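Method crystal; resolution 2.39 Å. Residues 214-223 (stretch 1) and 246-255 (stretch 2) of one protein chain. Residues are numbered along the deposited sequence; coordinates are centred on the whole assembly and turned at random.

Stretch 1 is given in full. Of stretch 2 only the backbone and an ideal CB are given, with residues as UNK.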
ATOM      1  N   TYR A 214       6.825  -4.082  15.478  1.00 41.79           N
ATOM      2  CA  TYR A 214       8.048  -4.542  16.145  1.00 41.54           C
ATOM      3  C   TYR A 214       9.048  -3.386  16.179  1.00 44.09           C
ATOM      4  O   TYR A 214       9.659  -3.162  17.219  1.00 43.20           O
ATOM      5  CB  TYR A 214       8.645  -5.789  15.478  1.00 43.84           C
ATOM      6  CG  TYR A 214       8.066  -7.101  15.966  1.00 46.55           C
ATOM      7  CD1 TYR A 214       8.550  -7.713  17.120  1.00 48.68           C
ATOM      8  CD2 TYR A 214       7.059  -7.749  15.257  1.00 47.69           C
ATOM      9  CE1 TYR A 214       8.015  -8.918  17.584  1.00 49.38           C
ATOM     10  CE2 TYR A 214       6.528  -8.966  15.700  1.00 48.98           C
ATOM     11  CZ  TYR A 214       7.026  -9.559  16.854  1.00 58.17           C
ATOM     12  OH  TYR A 214       6.553 -10.788  17.270  1.00 59.10           O
ATOM     13  N   VAL A 215       9.143  -2.590  15.080  1.00 41.16           N
ATOM     14  CA  VAL A 215      10.013  -1.394  15.020  1.00 40.78           C
ATOM     15  C   VAL A 215       9.547  -0.404  16.096  1.00 44.00           C
ATOM     16  O   VAL A 215      10.367   0.064  16.880  1.00 43.58           O
ATOM     17  CB  VAL A 215      10.059  -0.737  13.610  1.00 44.41           C
ATOM     18  CG1 VAL A 215      10.660   0.672  13.652  1.00 44.24           C
ATOM     19  CG2 VAL A 215      10.820  -1.605  12.628  1.00 44.14           C
ATOM     20  N   LEU A 216       8.217  -0.146  16.157  1.00 40.56           N
ATOM     21  CA  LEU A 216       7.572   0.741  17.121  1.00 39.31           C
ATOM     22  C   LEU A 216       7.883   0.312  18.563  1.00 42.79           C
ATOM     23  O   LEU A 216       8.346   1.148  19.351  1.00 43.07           O
ATOM     24  CB  LEU A 216       6.049   0.818  16.892  1.00 38.89           C
ATOM     25  CG  LEU A 216       5.354   1.996  17.614  1.00 43.48           C
ATOM     26  CD1 LEU A 216       5.929   3.359  17.172  1.00 43.74           C
ATOM     27  CD2 LEU A 216       3.859   1.956  17.433  1.00 44.08           C
ATOM     28  N   ARG A 217       7.681  -0.981  18.897  1.00 38.06           N
ATOM     29  CA  ARG A 217       8.041  -1.476  20.227  1.00 37.67           C
ATOM     30  C   ARG A 217       9.574  -1.372  20.476  1.00 41.06           C
ATOM     31  O   ARG A 217       9.999  -1.069  21.597  1.00 41.86           O
ATOM     32  CB  ARG A 217       7.572  -2.918  20.435  1.00 36.75           C
ATOM     33  CG  ARG A 217       7.591  -3.288  21.923  1.00 39.36           C
ATOM     34  CD  ARG A 217       6.898  -4.587  22.191  1.00 46.25           C
ATOM     35  NE  ARG A 217       7.660  -5.707  21.655  1.00 46.77           N
ATOM     36  CZ  ARG A 217       7.393  -6.973  21.927  1.00 55.43           C
ATOM     37  NH1 ARG A 217       6.370  -7.287  22.711  1.00 38.98           N
ATOM     38  NH2 ARG A 217       8.140  -7.940  21.410  1.00 45.06           N
ATOM     39  N   GLY A 218      10.369  -1.602  19.441  1.00 36.30           N
ATOM     40  CA  GLY A 218      11.824  -1.520  19.544  1.00 37.50           C
ATOM     41  C   GLY A 218      12.300  -0.112  19.847  1.00 42.28           C
ATOM     42  O   GLY A 218      13.164   0.096  20.710  1.00 42.00           O
ATOM     43  N   LYS A 219      11.677   0.873  19.169  1.00 37.96           N
ATOM     44  CA  LYS A 219      11.974   2.289  19.323  1.00 36.68           C
ATOM     45  C   LYS A 219      11.627   2.766  20.721  1.00 41.53           C
ATOM     46  O   LYS A 219      12.365   3.588  21.291  1.00 41.64           O
ATOM     47  CB  LYS A 219      11.233   3.098  18.277  1.00 37.69           C
ATOM     48  CG  LYS A 219      11.950   3.170  16.943  1.00 39.01           C
ATOM     49  CD  LYS A 219      11.311   4.257  16.117  1.00 43.48           C
ATOM     50  CE  LYS A 219      11.606   4.153  14.646  1.00 47.56           C
ATOM     51  NZ  LYS A 219      10.445   4.632  13.843  1.00 43.94           N
ATOM     52  N   ILE A 220      10.532   2.221  21.299  1.00 38.18           N
ATOM     53  CA  ILE A 220      10.103   2.574  22.657  1.00 37.95           C
ATOM     54  C   ILE A 220      11.068   1.943  23.631  1.00 43.83           C
ATOM     55  O   ILE A 220      11.586   2.651  24.501  1.00 45.05           O
ATOM     56  CB  ILE A 220       8.629   2.197  22.940  1.00 40.47           C
ATOM     57  CG1 ILE A 220       7.678   3.189  22.226  1.00 39.48           C
ATOM     58  CG2 ILE A 220       8.356   2.146  24.444  1.00 40.96           C
ATOM     59  CD1 ILE A 220       6.306   2.610  21.855  1.00 40.83           C
ATOM     60  N   LYS A 221      11.391   0.644  23.433  1.00 40.41           N
ATOM     61  CA  LYS A 221      12.373  -0.060  24.265  1.00 40.24           C
ATOM     62  C   LYS A 221      13.690   0.728  24.271  1.00 45.82           C
ATOM     63  O   LYS A 221      14.260   0.917  25.355  1.00 46.73           O
ATOM     64  CB  LYS A 221      12.572  -1.495  23.784  1.00 41.87           C
ATOM     65  CG  LYS A 221      11.449  -2.398  24.242  1.00 44.24           C
ATOM     66  CD  LYS A 221      11.574  -3.769  23.632  1.00 46.01           C
ATOM     67  CE  LYS A 221      10.543  -4.704  24.219  1.00 46.49           C
ATOM     68  NZ  LYS A 221      10.358  -5.907  23.360  1.00 54.96           N
ATOM     69  N   LEU A 222      14.117   1.275  23.093  1.00 41.98           N
ATOM     70  CA  LEU A 222      15.292   2.141  22.996  1.00 43.55           C
ATOM     71  C   LEU A 222      15.173   3.331  23.970  1.00 51.94           C
ATOM     72  O   LEU A 222      16.082   3.550  24.783  1.00 53.12           O
ATOM     73  CB  LEU A 222      15.478   2.688  21.574  1.00 43.78           C
ATOM     74  CG  LEU A 222      16.542   2.115  20.664  1.00 49.38           C
ATOM     75  CD1 LEU A 222      16.637   2.958  19.402  1.00 50.03           C
ATOM     76  CD2 LEU A 222      17.919   2.065  21.327  1.00 51.54           C
ATOM     77  N   ALA A 223      14.041   4.075  23.900  1.00 49.18           N
ATOM     78  CA  ALA A 223      13.767   5.241  24.754  1.00 49.84           C
ATOM     79  C   ALA A 223      13.742   4.867  26.246  1.00 57.19           C
ATOM     80  O   ALA A 223      14.082   5.702  27.089  1.00 57.82           O
ATOM     81  CB  ALA A 223      12.443   5.887  24.356  1.00 49.88           C
ATOM     82  N   UNK A 246      17.034   1.185   6.933  1.00 50.75           N
ATOM     83  CA  UNK A 246      16.517   1.828   8.144  1.00 48.66           C
ATOM     84  C   UNK A 246      16.697   0.873   9.325  1.00 52.02           C
ATOM     85  O   UNK A 246      17.175   1.310  10.384  1.00 51.61           O
ATOM     86  CB  UNK A 246      15.047   2.217   7.977  1.00 48.66           C
ATOM     87  N   UNK A 247      16.392  -0.435   9.127  1.00 47.87           N
ATOM     88  CA  UNK A 247      16.550  -1.424  10.188  1.00 48.27           C
ATOM     89  C   UNK A 247      18.029  -1.526  10.579  1.00 51.74           C
ATOM     90  O   UNK A 247      18.324  -1.708  11.764  1.00 51.70           O
ATOM     91  CB  UNK A 247      16.012  -2.786   9.744  1.00 48.27           C
ATOM     92  N   UNK A 248      18.950  -1.310   9.602  1.00 48.69           N
ATOM     93  CA  UNK A 248      20.408  -1.307   9.816  1.00 48.74           C
ATOM     94  C   UNK A 248      20.807  -0.146  10.774  1.00 50.69           C
ATOM     95  O   UNK A 248      21.569  -0.372  11.715  1.00 50.91           O
ATOM     96  CB  UNK A 248      21.139  -1.173   8.479  1.00 48.74           C
ATOM     97  N   UNK A 249      20.272   1.077  10.529  1.00 45.34           N
ATOM     98  CA  UNK A 249      20.535   2.285  11.326  1.00 44.82           C
ATOM     99  C   UNK A 249      19.974   2.185  12.753  1.00 47.83           C
ATOM    100  O   UNK A 249      20.607   2.704  13.678  1.00 47.29           O
ATOM    101  CB  UNK A 249      19.936   3.507  10.626  1.00 44.82           C
ATOM    102  N   UNK A 250      18.773   1.559  12.920  1.00 42.95           N
ATOM    103  CA  UNK A 250      18.130   1.377  14.226  1.00 42.35           C
ATOM    104  C   UNK A 250      18.957   0.438  15.078  1.00 45.31           C
ATOM    105  O   UNK A 250      19.224   0.735  16.239  1.00 44.91           O
ATOM    106  CB  UNK A 250      16.707   0.838  14.069  1.00 42.35           C
ATOM    107  N   UNK A 251      19.405  -0.677  14.474  1.00 43.17           N
ATOM    108  CA  UNK A 251      20.265  -1.666  15.115  1.00 43.70           C
ATOM    109  C   UNK A 251      21.557  -1.047  15.627  1.00 47.59           C
ATOM    110  O   UNK A 251      21.950  -1.387  16.743  1.00 46.39           O
ATOM    111  CB  UNK A 251      20.584  -2.799  14.138  1.00 43.70           C
ATOM    112  N   UNK A 252      22.187  -0.102  14.862  1.00 45.50           N
ATOM    113  CA  UNK A 252      23.411   0.612  15.305  1.00 45.80           C
ATOM    114  C   UNK A 252      23.181   1.383  16.627  1.00 50.09           C
ATOM    115  O   UNK A 252      24.123   1.539  17.412  1.00 50.85           O
ATOM    116  CB  UNK A 252      23.871   1.584  14.217  1.00 45.80           C
ATOM    117  N   UNK A 253      21.938   1.867  16.867  1.00 45.35           N
ATOM    118  CA  UNK A 253      21.624   2.641  18.073  1.00 45.27           C
ATOM    119  C   UNK A 253      21.531   1.740  19.335  1.00 53.30           C
ATOM    120  O   UNK A 253      21.569   2.258  20.461  1.00 52.27           O
ATOM    121  CB  UNK A 253      20.308   3.394  17.871  1.00 45.27           C
ATOM    122  N   UNK A 254      21.476   0.404  19.143  1.00 53.51           N
ATOM    123  CA  UNK A 254      21.433  -0.585  20.235  1.00 54.83           C
ATOM    124  C   UNK A 254      22.830  -1.132  20.596  1.00 64.82           C
ATOM    125  O   UNK A 254      22.944  -1.842  21.596  1.00 64.69           O
ATOM    126  CB  UNK A 254      20.516  -1.745  19.843  1.00 54.83           C
ATOM    127  N   UNK A 255      23.877  -0.828  19.776  1.00 66.45           N
ATOM    128  CA  UNK A 255      25.244  -1.371  19.905  1.00 69.18           C
ATOM    129  C   UNK A 255      26.230  -0.417  20.617  1.00 76.73           C
ATOM    130  O   UNK A 255      27.393  -0.286  20.191  1.00 77.10           O
ATOM    131  CB  UNK A 255      25.787  -1.704  18.514  1.00 69.18           C
TER

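The two stretches run side by side with their N-to-C directions 22° apart and their helix axes 11.5 Å apart at closest approach. At that spacing the gap must be filled by side chains, and stretch 1 offers mainly apolar ones: the methyls of Val-215, the aliphatic chain of Lys-219 and the isobutyl group of Leu-222.

Position 246 has helical backbone angles and a CB with nothing of stretch 1 within 5.5 Å. Many side chains would suit it; the deposited residue is Val-246, which makes no contact.

At position 247 the CA lies 8.1 Å from the CA of Val-215, but the CA-to-CB bond points sideways. A short side chain would leave the methyls of Val-215 untouched, whereas a longer apolar one, such as leucine, isoleucine or methionine, could bend back to them. The residue is Ile-247. Its chi1 of -149° lies between wells, and its end comes nearer than its CB, bringing CD1 to 3.7 Å from CG2 of Val-215.

Positions 248 and 249 are out of reach of stretch 1, so polar or charged residues would be readily accommodated at both. They are Lys-248, which touches a crystal neighbour, and Glu-249, whose carboxylate is engaged within its own stretch, one turn on.

Position 250 points toward stretch 1, and its CA is 8.0 Å from the CA of Lys-219. Nothing approaches its CB closely, so there is room for a medium-sized side chain between Val-215 and the methylenes of Lys-219. Leucine, isoleucine or methionine would all be plausible. The residue is Leu-250, with chi1 m and chi2 t. Its CD1 packs 3.8 Å from CG1 of Val-215, while its CD2 lies 4.0 Å from CE of Lys-219, so the two methyls of the fork meet different neighbours.

Position 251 points away, and stretch 1 places no demand on it; Leu-251 makes no contact there. Position 252 is also out of reach and suits a polar residue. Lys-252 forms a salt bridge in which NZ donates to OE1 of Glu-249 at 2.8 Å, and it opens a type I turn that runs to position 255.

At position 253 the CB points toward stretch 1, and the ideal CB is 4.0 Å from CD1 of Leu-222. The contact is therefore available to almost any residue with a CB, with apolar ones the natural choice. In Leu-253 the deposited CB is likewise 4.0 Å from CD1 of Leu-222, and the backbone O lies 3.8 Å from CD2 of Leu-222.

At position 254 the CA lies 7.3 Å from the CA of Leu-222, and the CB points sideways. The ideal CB is 4.8 Å from CD2 of Leu-222, so a CB alone falls just short; a side chain with a methyl beyond CB, such as valine or threonine, could meet the leucine. Thr-254 places CG2 4.1 Å from CD2 of Leu-222, while OG1 donates to O of Leu-251 at 2.5 Å, tying the hydroxyl back to the residue just before the turn.

Position 255 is out of reach and little constrained; it is Met-255, a selenomethionine, whose N makes a weak hydrogen bond to O of Lys-252 at 3.4 Å.

Stretch 2 246-255: VIKELLKLTM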
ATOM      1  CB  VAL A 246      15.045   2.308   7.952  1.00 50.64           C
ATOM      2  CG1 VAL A 246      14.336   2.564   9.288  1.00 49.81           C
ATOM      3  CG2 VAL A 246      14.990   3.554   7.067  1.00 49.75           C
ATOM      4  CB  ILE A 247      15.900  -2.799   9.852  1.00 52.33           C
ATOM      5  CG1 ILE A 247      15.402  -3.517  11.118  1.00 53.07           C
ATOM      6  CG2 ILE A 247      16.809  -3.697   9.049  1.00 54.93           C
ATOM      7  CD1 ILE A 247      14.086  -3.052  11.628  1.00 57.92           C
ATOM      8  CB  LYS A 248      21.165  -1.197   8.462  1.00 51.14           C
ATOM      9  CG  LYS A 248      22.676  -1.432   8.556  1.00 63.79           C
ATOM     10  CD  LYS A 248      23.456  -0.911   7.347  1.00 73.41           C
ATOM     11  CE  LYS A 248      24.522   0.095   7.722  1.00 85.64           C
ATOM     12  NZ  LYS A 248      25.598  -0.502   8.562  1.00 98.25           N
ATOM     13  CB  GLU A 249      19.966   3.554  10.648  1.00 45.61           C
ATOM     14  CG  GLU A 249      20.500   3.850   9.250  1.00 57.13           C
ATOM     15  CD  GLU A 249      21.991   4.068   9.037  1.00 80.61           C
ATOM     16  OE1 GLU A 249      22.706   4.473   9.985  1.00 54.80           O
ATOM     17  OE2 GLU A 249      22.429   3.890   7.878  1.00 83.86           O
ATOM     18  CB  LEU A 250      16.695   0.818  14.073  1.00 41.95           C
ATOM     19  CG  LEU A 250      15.647   1.716  13.432  1.00 45.40           C
ATOM     20  CD1 LEU A 250      14.378   0.938  13.162  1.00 44.17           C
ATOM     21  CD2 LEU A 250      15.381   2.962  14.276  1.00 46.61           C
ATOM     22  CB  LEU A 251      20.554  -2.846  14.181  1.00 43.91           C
ATOM     23  CG  LEU A 251      19.421  -3.876  14.168  1.00 48.45           C
ATOM     24  CD1 LEU A 251      19.475  -4.748  12.932  1.00 48.45           C
ATOM     25  CD2 LEU A 251      19.397  -4.704  15.469  1.00 51.60           C
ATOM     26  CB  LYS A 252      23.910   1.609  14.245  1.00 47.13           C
ATOM     27  CG  LYS A 252      24.529   0.988  13.005  1.00 51.03           C
ATOM     28  CD  LYS A 252      24.512   1.936  11.777  1.00 51.00           C
ATOM     29  CE  LYS A 252      25.191   3.283  11.994  1.00 52.29           C
ATOM     30  NZ  LYS A 252      25.355   4.044  10.718  1.00 59.48           N
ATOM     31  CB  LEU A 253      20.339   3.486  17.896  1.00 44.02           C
ATOM     32  CG  LEU A 253      20.225   4.366  16.628  1.00 47.28           C
ATOM     33  CD1 LEU A 253      18.988   5.180  16.662  1.00 46.21           C
ATOM     34  CD2 LEU A 253      21.439   5.287  16.422  1.00 49.26           C
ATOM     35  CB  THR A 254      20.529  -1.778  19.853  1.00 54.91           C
ATOM     36  OG1 THR A 254      21.172  -2.549  18.843  1.00 46.51           O
ATOM     37  CG2 THR A 254      19.129  -1.363  19.404  1.00 52.09           C
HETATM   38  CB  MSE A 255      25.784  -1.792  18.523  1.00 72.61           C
HETATM   39  CG  MSE A 255      24.853  -2.786  17.802  1.00 80.79           C
HETATM   40 SE   MSE A 255      25.583  -3.675  16.221  0.75 91.36          SE
HETATM   41  CE  MSE A 255      24.391  -3.051  14.820  1.00 87.31           C
TER
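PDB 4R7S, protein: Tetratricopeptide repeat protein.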